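Long-range contacts in hypothetical protein Atu0636 (Agrobacterium tumefaciens, PDB 2OZV), which probably transfers methyl groups from S-adenosylmethionine to an oxygen of a still unidentified acceptor: residues V63-R68 with A90-L95; D98-A103 with E150-T155; A29-D34 with A245-N250; T155-M160 with G183-G188. All coordinates share one frame; numbering follows the deposited sequence. Where two conformers were deposited one is given.

Interaction 1: V63-R68 with A90-L95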
# COMPACT_ATOMS: atom_id res chain seq x y z
N VAL B 63 -13.71 25.22 11.29
CA VAL B 63 -14.12 24.02 10.53
C VAL B 63 -15.39 24.23 9.73
O VAL B 63 -16.36 24.79 10.25
CB VAL B 63 -14.25 22.77 11.46
CG1 VAL B 63 -14.76 21.52 10.69
CG2 VAL B 63 -12.90 22.50 12.15
N THR B 64 -15.39 23.76 8.47
CA THR B 64 -16.59 23.77 7.65
C THR B 64 -16.95 22.33 7.34
O THR B 64 -16.13 21.61 6.76
CB THR B 64 -16.40 24.57 6.34
OG1 THR B 64 -15.99 25.89 6.67
CG2 THR B 64 -17.71 24.68 5.54
N LEU B 65 -18.15 21.94 7.73
CA LEU B 65 -18.64 20.58 7.45
C LEU B 65 -19.55 20.64 6.23
O LEU B 65 -20.52 21.40 6.20
CB LEU B 65 -19.41 19.97 8.65
CG LEU B 65 -18.84 19.88 10.08
CD1 LEU B 65 -19.87 19.32 11.08
CD2 LEU B 65 -17.53 19.04 10.14
N TYR B 66 -19.24 19.81 5.22
CA TYR B 66 -20.10 19.74 4.03
C TYR B 66 -20.94 18.48 4.01
O TYR B 66 -20.42 17.37 4.16
CB TYR B 66 -19.26 19.82 2.74
CG TYR B 66 -18.63 21.17 2.53
CD1 TYR B 66 -19.34 22.21 1.94
CD2 TYR B 66 -17.29 21.40 2.91
CE1 TYR B 66 -18.76 23.48 1.72
CE2 TYR B 66 -16.69 22.68 2.70
CZ TYR B 66 -17.43 23.69 2.10
OH TYR B 66 -16.88 24.93 1.88
N GLU B 67 -22.24 18.66 3.78
CA GLU B 67 -23.19 17.56 3.66
C GLU B 67 -23.95 17.70 2.35
O GLU B 67 -24.37 18.81 1.99
CB GLU B 67 -24.21 17.60 4.82
CG GLU B 67 -23.60 17.55 6.23
CD GLU B 67 -23.03 16.18 6.59
OE1 GLU B 67 -23.03 15.27 5.75
OE2 GLU B 67 -22.56 16.03 7.72
N ARG B 68 -24.18 16.60 1.63
CA ARG B 68 -24.96 16.71 0.39
C ARG B 68 -26.44 17.01 0.68
O ARG B 68 -27.05 17.90 0.05
CB ARG B 68 -24.83 15.46 -0.48
CG ARG B 68 -25.07 15.67 -2.01
CD ARG B 68 -25.99 16.82 -2.41
NE ARG B 68 -26.48 16.63 -3.78
CZ ARG B 68 -27.40 17.39 -4.39
NH1 ARG B 68 -27.76 17.11 -5.64
NH2 ARG B 68 -27.95 18.43 -3.76
N ALA B 90 -19.09 26.62 18.13
CA ALA B 90 -19.14 27.94 17.49
C ALA B 90 -18.19 28.00 16.30
O ALA B 90 -18.38 28.82 15.40
CB ALA B 90 -18.79 29.03 18.48
N ARG B 91 -17.17 27.15 16.31
CA ARG B 91 -16.15 27.15 15.27
C ARG B 91 -16.45 26.15 14.15
O ARG B 91 -15.59 25.90 13.29
CB ARG B 91 -14.78 26.89 15.88
CG ARG B 91 -14.35 28.01 16.80
CD ARG B 91 -12.96 27.78 17.30
NE ARG B 91 -12.90 26.84 18.41
CZ ARG B 91 -12.33 25.64 18.35
NH1 ARG B 91 -11.78 25.20 17.21
NH2 ARG B 91 -12.29 24.89 19.45
N ILE B 92 -17.66 25.60 14.14
CA ILE B 92 -18.04 24.60 13.15
C ILE B 92 -19.25 25.10 12.37
O ILE B 92 -20.31 25.37 12.95
CB ILE B 92 -18.32 23.22 13.76
CG1 ILE B 92 -17.03 22.72 14.47
CG2 ILE B 92 -18.73 22.25 12.64
CD1 ILE B 92 -17.12 21.40 15.13
N GLU B 93 -19.07 25.24 11.07
CA GLU B 93 -20.17 25.70 10.23
C GLU B 93 -20.60 24.53 9.38
O GLU B 93 -19.75 23.89 8.80
CB GLU B 93 -19.65 26.80 9.31
CG GLU B 93 -20.73 27.46 8.48
CD GLU B 93 -20.14 28.53 7.53
OE1 GLU B 93 -18.92 28.75 7.48
OE2 GLU B 93 -20.96 29.14 6.83
N VAL B 94 -21.91 24.26 9.29
CA VAL B 94 -22.37 23.15 8.47
C VAL B 94 -23.00 23.74 7.22
O VAL B 94 -23.92 24.58 7.32
CB VAL B 94 -23.45 22.31 9.21
CG1 VAL B 94 -23.96 21.16 8.34
CG2 VAL B 94 -22.90 21.82 10.55
N LEU B 95 -22.52 23.31 6.05
CA LEU B 95 -23.06 23.75 4.77
C LEU B 95 -23.58 22.59 3.97
O LEU B 95 -23.00 21.52 3.97
CB LEU B 95 -22.01 24.49 3.94
CG LEU B 95 -21.44 25.79 4.55
CD1 LEU B 95 -20.29 26.30 3.68
CD2 LEU B 95 -22.53 26.85 4.72
O HOH W 1 -16.51 28.13 5.29
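Leu-95 and Tyr-66 leave neighbouring parallel strands side by side, and the leucine can be followed atom by atom. Leu-95 CB lies 4.0 Å from Tyr-66 CD1. With CG turned anti to the carbonyl carbon (chi1 -62°), Leu-95 CG comes within 4.0 Å of Thr-64 CG2. Leu-95 CD1 then settles between two neighbours, 3.6 Å from Thr-64 CG2 and 3.8 Å from Tyr-66 CE1, meeting the ring obliquely. Tyr-66 OH is hydrogen-bonded to Gly-110 O.

On the other face of the sheet Val-63, Leu-65, Ile-92 and Val-94 form an aliphatic layer, in which Val-63 CB approaches Ile-92 CG1 at 4.1 Å, packed against helices 49-57 and 70-80. The latter helix links the strands into a beta-alpha-beta unit. Five nearly straight backbone bonds join them, from Val-63 N to Arg-91 O at one end to Glu-67 N, 3.0 Å from Leu-95 O, at the other. A water 2.7 Å from Thr-64 OG1 reaches Glu-93 OE1 only weakly. The chemistry thus divides the work: main-chain bonds set the register of the parallel pair, while the side chains, in essentially apolar direct contact, fill its two faces.

Interaction 2: D98-A103 with E150-T155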
# COMPACT_ATOMS: atom_id res chain seq x y z
N ASP B 98 -23.06 19.65 -2.67
CA ASP B 98 -22.65 18.45 -3.36
C ASP B 98 -21.16 18.60 -3.67
O ASP B 98 -20.78 19.44 -4.49
CB ASP B 98 -23.45 18.33 -4.65
CG ASP B 98 -23.05 17.14 -5.49
OD1 ASP B 98 -22.06 16.43 -5.17
OD2 ASP B 98 -23.75 16.90 -6.50
N VAL B 99 -20.32 17.79 -3.01
CA VAL B 99 -18.85 17.94 -3.11
C VAL B 99 -18.26 17.39 -4.40
O VAL B 99 -17.03 17.43 -4.61
CB VAL B 99 -18.11 17.35 -1.88
CG1 VAL B 99 -18.54 18.08 -0.59
CG2 VAL B 99 -18.30 15.83 -1.79
N THR B 100 -19.13 16.87 -5.27
CA THR B 100 -18.71 16.41 -6.59
C THR B 100 -18.94 17.49 -7.66
O THR B 100 -18.55 17.30 -8.82
CB THR B 100 -19.42 15.09 -7.03
OG1 THR B 100 -20.81 15.34 -7.32
CG2 THR B 100 -19.29 14.02 -5.96
N LEU B 101 -19.56 18.60 -7.28
CA LEU B 101 -19.77 19.73 -8.20
C LEU B 101 -18.44 20.24 -8.74
O LEU B 101 -17.39 20.07 -8.09
CB LEU B 101 -20.54 20.87 -7.53
CG LEU B 101 -22.05 20.66 -7.32
CD1 LEU B 101 -22.62 21.82 -6.57
CD2 LEU B 101 -22.79 20.43 -8.64
N ARG B 102 -18.48 20.82 -9.93
CA ARG B 102 -17.29 21.32 -10.59
C ARG B 102 -17.38 22.81 -10.84
O ARG B 102 -18.46 23.40 -10.77
CB ARG B 102 -17.08 20.63 -11.93
CG ARG B 102 -17.03 19.14 -11.85
CD ARG B 102 -16.42 18.60 -13.11
NE ARG B 102 -16.66 17.18 -13.25
CZ ARG B 102 -15.81 16.34 -13.83
NH1 ARG B 102 -16.11 15.04 -13.91
NH2 ARG B 102 -14.66 16.79 -14.31
N ALA B 103 -16.22 23.41 -11.13
CA ALA B 103 -16.13 24.78 -11.62
C ALA B 103 -17.01 25.77 -10.86
O ALA B 103 -16.98 25.82 -9.62
CB ALA B 103 -16.45 24.81 -13.12
N GLU B 150 -11.96 9.99 -7.17
CA GLU B 150 -11.67 10.98 -8.21
C GLU B 150 -12.44 12.29 -8.00
O GLU B 150 -11.83 13.36 -7.98
CB GLU B 150 -11.97 10.39 -9.59
CG GLU B 150 -11.92 11.42 -10.74
CD GLU B 150 -10.53 12.05 -10.94
OE1 GLU B 150 -9.51 11.52 -10.46
OE2 GLU B 150 -10.47 13.11 -11.59
N ASP B 151 -13.77 12.21 -7.85
CA ASP B 151 -14.59 13.42 -7.64
C ASP B 151 -14.20 14.19 -6.38
O ASP B 151 -13.97 15.40 -6.43
CB ASP B 151 -16.07 13.07 -7.56
CG ASP B 151 -16.68 12.71 -8.91
OD1 ASP B 151 -16.09 13.04 -9.97
OD2 ASP B 151 -17.77 12.10 -8.91
N TRP B 152 -14.13 13.48 -5.25
CA TRP B 152 -13.86 14.13 -3.98
C TRP B 152 -12.46 14.73 -3.91
O TRP B 152 -12.29 15.84 -3.40
CB TRP B 152 -14.06 13.16 -2.83
CG TRP B 152 -15.47 12.83 -2.51
CD1 TRP B 152 -16.50 12.64 -3.38
CD2 TRP B 152 -15.99 12.62 -1.20
NE1 TRP B 152 -17.65 12.33 -2.68
CE2 TRP B 152 -17.36 12.31 -1.34
CE3 TRP B 152 -15.43 12.68 0.08
CZ2 TRP B 152 -18.18 12.04 -0.24
CZ3 TRP B 152 -16.24 12.41 1.17
CH2 TRP B 152 -17.60 12.08 1.00
N ILE B 153 -11.45 14.01 -4.42
CA ILE B 153 -10.08 14.54 -4.43
C ILE B 153 -9.91 15.67 -5.46
O ILE B 153 -9.17 16.63 -5.20
CB ILE B 153 -9.03 13.39 -4.55
CG1 ILE B 153 -9.07 12.59 -3.24
CG2 ILE B 153 -7.61 13.95 -4.74
CD1 ILE B 153 -8.37 11.20 -3.26
N ARG B 154 -10.61 15.61 -6.60
CA ARG B 154 -10.66 16.76 -7.50
C ARG B 154 -11.17 18.01 -6.75
O ARG B 154 -10.56 19.07 -6.82
CB ARG B 154 -11.56 16.48 -8.71
CG ARG B 154 -11.57 17.57 -9.77
CD ARG B 154 -12.58 17.23 -10.88
NE ARG B 154 -13.92 17.21 -10.30
CZ ARG B 154 -14.76 16.18 -10.32
NH1 ARG B 154 -14.43 15.05 -10.95
NH2 ARG B 154 -15.95 16.28 -9.72
N THR B 155 -12.29 17.87 -6.03
CA THR B 155 -12.81 18.98 -5.22
C THR B 155 -11.81 19.41 -4.14
O THR B 155 -11.57 20.60 -3.95
CB THR B 155 -14.19 18.63 -4.64
OG1 THR B 155 -15.12 18.50 -5.73
CG2 THR B 155 -14.68 19.71 -3.62
O HOH W 2 -15.07 18.94 -8.35
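Two arginines, Arg-102 of the loop and Arg-154 of the helix, stack flat on each other, their guanidinium centres 3.7 Å apart and their planes inclined by only 11°. Asp-151 OD1 forms a salt bridge with Arg-154 NH1 at 2.8 Å and lies near Arg-102 as well, which would partly offset the repulsion between the like charges. Arg-154 bends at chi3 (63°), laying its guanidinium across the end of the extended Arg-102 chain.

Hydrogen bonding is concentrated round Thr-155. Its OG1 donates to Val-99 O, although the modelled length is doubtfully short. A water ties the same hydroxyl to Leu-101 O and to Arg-154 NE, the last at 2.8 Å.

The partner of the helix is a type I beta turn, Asp-98 to Leu-101, that follows strand 92-96. Asp-98 OD1 accepts from Thr-100 N, an Asx turn, and from Thr-100 OG1 at 2.7 Å. In related class I methyltransferases the corresponding loop often lies beside the adenine of the cofactor, so a similar place is likely here.

Apolar contact completes the set. Val-99 CG2 makes a CH-pi contact over the face of Trp-152, 3.7 Å from the centroid of the five-membered ring and 15° off its normal. Beside it, Thr-100 CG2 rests 3.7 Å from Asp-151 CB.

Interaction 3: A29-D34 with A245-N250; sequences ASLVAD and AAYARN
The carbonyl oxygen of Leu-31 is gripped twice, by Gln-165 NE2 and by a water that donates to it at 2.6 Å. That water also donates to Tyr-247 O, 3.1 Å away, and so stitches the end of the first helical region to the C-terminal tail. A direct bond lies next to it: Tyr-247 N reaches Ser-30 O at 2.8 Å. The N-H points almost straight at the oxygen (167°), yet it arrives from above the carbonyl plane, 40° out of it.

Side chains fill in round these bonds. Leu-31 and Tyr-247 run side by side in the same direction, with Leu-31 CD2 lying 3.6 Å from Tyr-247 CD2 and oblique to the ring. The phenol extends beyond the leucine to Thr-192, whose OG1 bonds its hydroxyl. Three small residues mesh beside these: Ala-33 CB lies 3.7 Å from Ala-246 CB and 3.9 Å from Ala-248 CB. Ser-30 OG, held between backbone N and carbonyl carbon (chi1 78°), is hydrogen-bonded to Leu-27 O, three residues earlier.

The tail thus returns from helix 235-241, which Ser-30 and Tyr-247 both touch, to the residues following helix 24-30. Helix 49-57 packs against Ala-29 and Val-32, strand 204-211 receives Leu-31 and Tyr-247, and Asn-250 ND2 is hydrogen-bonded to Asp-201 OD1 of the second subunit.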
# COMPACT_ATOMS: atom_id res chain seq x y z
N ALA B 29 -9.21 12.74 12.20
CA ALA B 29 -8.98 14.05 12.80
C ALA B 29 -7.53 14.21 13.29
O ALA B 29 -6.98 15.30 13.22
CB ALA B 29 -9.96 14.24 13.95
N SER B 30 -6.93 13.11 13.76
CA SER B 30 -5.58 13.19 14.32
C SER B 30 -4.54 13.58 13.27
O SER B 30 -3.44 13.99 13.62
CB SER B 30 -5.20 11.87 15.00
OG SER B 30 -4.83 10.93 14.05
N LEU B 31 -4.88 13.43 11.99
CA LEU B 31 -3.95 13.81 10.90
C LEU B 31 -3.73 15.32 10.74
O LEU B 31 -2.79 15.73 10.07
CB LEU B 31 -4.46 13.24 9.58
CG LEU B 31 -4.52 11.70 9.56
CD1 LEU B 31 -5.16 11.17 8.27
CD2 LEU B 31 -3.07 11.13 9.69
N VAL B 32 -4.61 16.12 11.32
CA VAL B 32 -4.44 17.57 11.24
C VAL B 32 -3.50 18.00 12.37
O VAL B 32 -3.93 18.20 13.50
CB VAL B 32 -5.79 18.32 11.33
CG1 VAL B 32 -5.60 19.83 11.18
CG2 VAL B 32 -6.76 17.78 10.26
N ALA B 33 -2.22 18.11 12.04
CA ALA B 33 -1.18 18.48 13.01
C ALA B 33 -0.73 19.90 12.70
O ALA B 33 0.29 20.10 12.06
CB ALA B 33 0.01 17.50 12.92
N ASP B 34 -1.47 20.89 13.18
CA ASP B 34 -1.30 22.26 12.75
C ASP B 34 -1.71 23.12 13.93
O ASP B 34 -2.83 22.97 14.45
CB ASP B 34 -2.24 22.51 11.55
CG ASP B 34 -1.99 23.85 10.83
OD1 ASP B 34 -1.45 24.81 11.43
OD2 ASP B 34 -2.34 23.93 9.64
N ALA B 245 -3.26 13.88 21.18
CA ALA B 245 -2.14 13.96 20.26
C ALA B 245 -2.59 14.00 18.81
O ALA B 245 -3.67 13.54 18.46
CB ALA B 245 -1.17 12.76 20.47
N ALA B 246 -1.72 14.57 17.97
CA ALA B 246 -1.85 14.46 16.52
C ALA B 246 -0.89 13.39 16.00
O ALA B 246 0.08 13.02 16.66
CB ALA B 246 -1.53 15.78 15.87
N TYR B 247 -1.17 12.92 14.81
CA TYR B 247 -0.25 12.03 14.09
C TYR B 247 0.30 12.83 12.92
O TYR B 247 -0.38 12.99 11.90
CB TYR B 247 -0.99 10.78 13.67
CG TYR B 247 -0.18 9.85 12.76
CD1 TYR B 247 1.18 9.64 12.99
CD2 TYR B 247 -0.77 9.22 11.65
CE1 TYR B 247 1.94 8.81 12.16
CE2 TYR B 247 -0.01 8.38 10.81
CZ TYR B 247 1.33 8.18 11.08
OH TYR B 247 2.08 7.39 10.25
N ALA B 248 1.53 13.32 13.08
CA ALA B 248 2.13 14.27 12.15
C ALA B 248 2.83 13.56 10.98
O ALA B 248 3.28 12.40 11.10
CB ALA B 248 3.11 15.17 12.90
N ARG B 249 2.93 14.26 9.85
CA ARG B 249 3.73 13.79 8.70
C ARG B 249 5.23 13.79 9.07
O ARG B 249 5.66 14.46 10.02
CB ARG B 249 3.46 14.66 7.47
CG ARG B 249 2.07 14.47 6.87
CD ARG B 249 1.78 15.46 5.73
NE ARG B 249 2.83 15.50 4.70
CZ ARG B 249 2.88 14.67 3.65
NH1 ARG B 249 1.96 13.70 3.51
NH2 ARG B 249 3.87 14.81 2.76
N ASN B 250 6.03 13.02 8.31
CA ASN B 250 7.49 13.10 8.43
C ASN B 250 8.00 14.52 8.24
O ASN B 250 7.48 15.26 7.40
CB ASN B 250 8.16 12.18 7.41
CG ASN B 250 8.14 10.71 7.84
OD1 ASN B 250 8.03 10.42 9.03
ND2 ASN B 250 8.23 9.79 6.86
O HOH W 3 -0.38 15.00 9.57

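Interaction 4: T155-M160 with G183-G188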
# COMPACT_ATOMS: atom_id res chain seq x y z
N THR B 155 -12.29 17.87 -6.03
CA THR B 155 -12.81 18.98 -5.22
C THR B 155 -11.81 19.41 -4.14
O THR B 155 -11.57 20.60 -3.95
CB THR B 155 -14.19 18.63 -4.64
OG1 THR B 155 -15.12 18.50 -5.73
CG2 THR B 155 -14.68 19.71 -3.62
N ALA B 156 -11.21 18.44 -3.43
CA ALA B 156 -10.26 18.76 -2.35
C ALA B 156 -9.14 19.64 -2.89
O ALA B 156 -8.75 20.62 -2.25
CB ALA B 156 -9.67 17.47 -1.68
N SER B 157 -8.62 19.29 -4.06
CA SER B 157 -7.58 20.08 -4.70
C SER B 157 -8.09 21.48 -5.03
O SER B 157 -7.40 22.46 -4.75
CB SER B 157 -7.05 19.37 -5.95
OG SER B 157 -6.04 20.15 -6.58
N ALA B 158 -9.28 21.60 -5.61
CA ALA B 158 -9.79 22.91 -6.04
C ALA B 158 -9.96 23.90 -4.88
O ALA B 158 -9.73 25.11 -5.04
CB ALA B 158 -11.09 22.76 -6.77
N ILE B 159 -10.36 23.38 -3.72
CA ILE B 159 -10.71 24.24 -2.57
C ILE B 159 -9.56 24.46 -1.61
O ILE B 159 -9.71 25.17 -0.59
CB ILE B 159 -11.95 23.69 -1.80
CG1 ILE B 159 -11.60 22.40 -1.02
CG2 ILE B 159 -13.15 23.46 -2.77
CD1 ILE B 159 -12.79 21.84 -0.20
N MSE B 160 -8.42 23.83 -1.92
CA MSE B 160 -7.22 23.89 -1.09
C MSE B 160 -6.28 25.02 -1.50
O MSE B 160 -6.00 25.21 -2.68
CB MSE B 160 -6.43 22.59 -1.21
CG MSE B 160 -5.36 22.45 -0.13
SE MSE B 160 -6.14 21.69 1.48
CE MSE B 160 -6.43 19.91 0.74
N GLY B 183 -3.21 11.83 -8.48
CA GLY B 183 -2.42 12.19 -9.68
C GLY B 183 -2.45 13.64 -10.15
O GLY B 183 -3.52 14.20 -10.38
N SER B 184 -1.27 14.25 -10.28
CA SER B 184 -1.11 15.64 -10.72
C SER B 184 -1.84 16.68 -9.87
O SER B 184 -1.98 17.85 -10.27
CB SER B 184 -1.47 15.80 -12.21
OG SER B 184 -2.80 16.25 -12.34
N ARG B 185 -2.33 16.28 -8.71
CA ARG B 185 -2.96 17.26 -7.81
C ARG B 185 -2.26 17.33 -6.46
O ARG B 185 -1.96 18.42 -5.95
CB ARG B 185 -4.43 16.88 -7.53
CG ARG B 185 -5.33 16.95 -8.73
CD ARG B 185 -6.57 16.09 -8.48
NE ARG B 185 -7.45 16.12 -9.65
CZ ARG B 185 -8.27 15.13 -10.02
NH1 ARG B 185 -9.01 15.29 -11.11
NH2 ARG B 185 -8.34 14.00 -9.30
N PHE B 186 -2.02 16.14 -5.90
CA PHE B 186 -1.41 15.96 -4.60
C PHE B 186 -0.25 15.01 -4.72
O PHE B 186 -0.32 14.02 -5.48
CB PHE B 186 -2.40 15.33 -3.63
CG PHE B 186 -3.51 16.24 -3.23
CD1 PHE B 186 -3.29 17.23 -2.27
CD2 PHE B 186 -4.78 16.12 -3.83
CE1 PHE B 186 -4.34 18.09 -1.89
CE2 PHE B 186 -5.83 16.97 -3.46
CZ PHE B 186 -5.62 17.95 -2.49
N GLY B 187 0.82 15.30 -3.98
CA GLY B 187 1.99 14.41 -3.94
C GLY B 187 2.52 14.29 -2.52
O GLY B 187 1.83 14.67 -1.57
N GLY B 188 3.72 13.74 -2.37
CA GLY B 188 4.22 13.42 -1.04
C GLY B 188 3.26 12.56 -0.22
O GLY B 188 3.16 12.73 1.00
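Phe-186 thrusts the rim of its ring at helix 148-159, and here the packing is close. Phe-186 CZ comes 3.6 Å from Ser-157 N, while Phe-186 CE2 meets Ser-157 CB at 3.7 Å. The backbone atom Ala-156 C lies in the plane of the ring at its edge, 3.9 Å from Phe-186 CZ. The ring therefore addresses the helix backbone edge-on. Just beyond, the side chain of selenomethionine Met-160 runs at about a right angle to that of Phe-186. In the conformer described, bends at chi2 (85°) and chi3 (70°) fold the methyl group, Met-160 CE, back to within 3.8 Å of Phe-186 CE1, again at the edge.

The setting is the sheet of a class I methyltransferase, whose seven core strands run in the order 3-2-1-4-5-7-6. Phe-186 lies at the start of strand 186-195, sixth in chain order among these, and also touches Ala-209 and Lys-211 of the antiparallel strand 204-211; Ile-153 of the helix also touches Phe-186.

Towards the surface the fit is slacker and rests on Ser-157 and Arg-185. Ser-157 OG approaches Arg-185 CB at 3.8 Å, a van der Waals contact, and the two CB atoms stand 3.9 Å apart. From there the arginine runs extended past the serine, and its guanidinium finds polar partners in Glu-150, by a salt bridge, and in the carbonyl oxygen of Ala-181.

Interactions 2 and 4 use successive turns of helix 148-159 and share Thr-155; their centres lie about 11 Å apart, and Glu-150 OE2 bridges to Arg-185 NH1 at 2.7 Å. Interaction 1 leads along the chain into interaction 2, with Tyr-66 CB 3.8 Å from Val-99 CG1. Interaction 3 closes the long loop in which the other three are nested, and it reaches interaction 4 through a probable hydrogen bond of 2.8 Å from Arg-249 NH2 to Gly-188 O. Glu-67 of interaction 1 and Trp-152 of interaction 2 both lie near, without touching, the residues of a possible glycine-rich Rossmann-type turn, consistent with a cofactor pocket bordered by these two contacts.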